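Local coordinates for jacalin-type lectin domain-containing protein (Musa acuminata, PDB 7KMU) that probably binds mannose-containing glycans, as a mannose-specific jacalin-related lectin with antiviral and mitogenic activity, at residues A33-D38 against V81-L86. Residues are numbered along the deposited sequence; the frame is centred on the assembly and turned at random. Where two conformers were deposited one is given.
Sequences AGDIID and VDYFGL
Ile36 packs over one face of the Tyr83 ring, crossing it at about a right angle. Its CG1 makes a CH-pi contact, 3.9 Å from the ring centroid and 13° off the normal. On the opposite face Phe84 CD2 sits 3.7 Å above the ring plane, over its centre. The beta-branched isoleucine suits its place because both branches touch: CG2 meets Tyr83 CD1 at 3.7 Å and, in a different direction, Val81 CG2 at 4.1 Å. Tyrosine offers an apolar face to Ile36 and a hydroxyl that reaches the exposed Asp35. With CG anti to the backbone N (chi1 -172°), Tyr83 extends toward the loop. Its OH donates a 3.2 Å hydrogen bond to Asp35 OD2, on the anti side and slightly out of the carboxylate plane. Ring and carboxylate planes stand 69° apart. The contact joins two four-stranded sheets of the jacalin-type beta-prism: the turn between strands 25-33 and 37-46 meets the hairpin between strands 73-83 and 86-96. Tyr107 packs edge-to-face on Tyr83, and Ile88 touches both Ile36 and Tyr83. A type I' turn from Tyr83 to Leu86 closes the hairpin; at Gly85's backbone angles a CB would press on the carbonyl O of Phe84. Asp82's short carboxylate can reach back to this turn, OD1 accepting from Gly85 N at 3.2 Å, from above the carboxylate plane, in an Asx motif.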
loop_
_atom_site.group_PDB
_atom_site.type_symbol
_atom_site.label_atom_id
_atom_site.label_comp_id
_atom_site.label_asym_id
_atom_site.label_seq_id
_atom_site.Cartn_x
_atom_site.Cartn_y
_atom_site.Cartn_z
ATOM N N ALA B 33 18.071 13.834 2.251
ATOM C CA ALA B 33 17.319 13.914 3.499
ATOM C C ALA B 33 18.140 14.525 4.609
ATOM O O ALA B 33 19.366 14.405 4.609
ATOM C CB ALA B 33 16.892 12.513 3.917
ATOM N N GLY B 34 17.444 15.142 5.545
ATOM C CA GLY B 34 18.007 15.698 6.773
ATOM C C GLY B 34 17.020 15.359 7.863
ATOM O O GLY B 34 16.803 14.176 8.160
ATOM N N ASP B 35 16.316 16.369 8.379
ATOM C CA ASP B 35 15.214 16.134 9.314
ATOM C C ASP B 35 14.113 15.351 8.561
ATOM O O ASP B 35 13.439 14.509 9.144
ATOM C CB ASP B 35 14.576 17.463 9.756
ATOM C CG ASP B 35 15.365 18.317 10.731
ATOM O OD1 ASP B 35 16.265 17.776 11.402
ATOM O OD2 ASP B 35 15.062 19.527 10.834
ATOM N N ILE B 36 13.890 15.703 7.276
ATOM C CA ILE B 36 12.811 15.131 6.475
ATOM C C ILE B 36 13.323 14.722 5.086
ATOM O O ILE B 36 14.536 14.782 4.847
ATOM C CB ILE B 36 11.604 16.139 6.417
ATOM C CG1 ILE B 36 12.047 17.566 5.988
ATOM C CG2 ILE B 36 10.907 16.227 7.784
ATOM C CD1 ILE B 36 12.434 17.738 4.480
ATOM N N ILE B 37 12.415 14.309 4.169
ATOM C CA ILE B 37 12.807 13.936 2.811
ATOM C C ILE B 37 12.741 15.164 1.902
ATOM O O ILE B 37 11.653 15.635 1.564
ATOM C CB ILE B 37 11.954 12.758 2.272
ATOM C CG1 ILE B 37 11.991 11.543 3.236
ATOM C CG2 ILE B 37 12.426 12.373 0.872
ATOM C CD1 ILE B 37 13.456 10.996 3.577
ATOM N N ASP B 38 13.908 15.695 1.545
ATOM C CA ASP B 38 14.001 16.882 0.702
ATOM C C ASP B 38 13.751 16.578 -0.761
ATOM O O ASP B 38 13.115 17.377 -1.454
ATOM C CB ASP B 38 15.405 17.480 0.821
ATOM C CG ASP B 38 15.671 18.043 2.195
ATOM O OD1 ASP B 38 16.132 17.274 3.074
ATOM O OD2 ASP B 38 15.390 19.238 2.404
ATOM N N VAL B 81 4.589 13.175 8.151
ATOM C CA VAL B 81 4.877 13.957 9.347
ATOM C C VAL B 81 4.457 15.395 9.266
ATOM O O VAL B 81 4.237 15.934 8.172
ATOM C CB VAL B 81 6.408 13.907 9.670
ATOM C CG1 VAL B 81 6.944 12.481 9.628
ATOM C CG2 VAL B 81 7.229 14.818 8.742
ATOM N N ASP B 82 4.405 16.036 10.449
ATOM C CA ASP B 82 4.147 17.466 10.549
ATOM C C ASP B 82 5.525 18.120 10.666
ATOM O O ASP B 82 6.294 17.777 11.570
ATOM C CB ASP B 82 3.279 17.798 11.773
ATOM C CG ASP B 82 2.913 19.267 11.843
ATOM O OD1 ASP B 82 3.747 20.064 12.324
ATOM O OD2 ASP B 82 1.800 19.621 11.402
ATOM N N TYR B 83 5.874 19.006 9.718
ATOM C CA TYR B 83 7.163 19.686 9.713
ATOM C C TYR B 83 6.871 21.173 9.617
ATOM O O TYR B 83 6.529 21.665 8.541
ATOM C CB TYR B 83 8.017 19.223 8.525
ATOM C CG TYR B 83 9.436 19.741 8.545
ATOM C CD1 TYR B 83 10.310 19.394 9.573
ATOM C CD2 TYR B 83 9.928 20.523 7.503
ATOM C CE1 TYR B 83 11.632 19.827 9.575
ATOM C CE2 TYR B 83 11.248 20.972 7.499
ATOM C CZ TYR B 83 12.096 20.621 8.540
ATOM O OH TYR B 83 13.402 21.049 8.547
ATOM N N PHE B 84 6.940 21.877 10.767
ATOM C CA PHE B 84 6.589 23.307 10.845
ATOM C C PHE B 84 5.183 23.585 10.262
ATOM O O PHE B 84 4.993 24.549 9.521
ATOM C CB PHE B 84 7.670 24.194 10.178
ATOM C CG PHE B 84 9.013 24.160 10.859
ATOM C CD1 PHE B 84 9.265 24.955 11.975
ATOM C CD2 PHE B 84 10.029 23.336 10.389
ATOM C CE1 PHE B 84 10.511 24.922 12.609
ATOM C CE2 PHE B 84 11.274 23.303 11.026
ATOM C CZ PHE B 84 11.509 24.103 12.128
ATOM N N GLY B 85 4.220 22.720 10.560
ATOM C CA GLY B 85 2.872 22.904 10.030
ATOM C C GLY B 85 2.597 22.312 8.655
ATOM O O GLY B 85 1.428 22.154 8.299
ATOM N N LEU B 86 3.649 21.996 7.853
ATOM C CA LEU B 86 3.461 21.317 6.563
ATOM C C LEU B 86 3.263 19.832 6.850
ATOM O O LEU B 86 3.806 19.336 7.836
ATOM C CB LEU B 86 4.713 21.441 5.659
ATOM C CG LEU B 86 5.129 22.834 5.182
ATOM C CD1 LEU B 86 6.429 22.759 4.426
ATOM C CD2 LEU B 86 4.062 23.464 4.314
#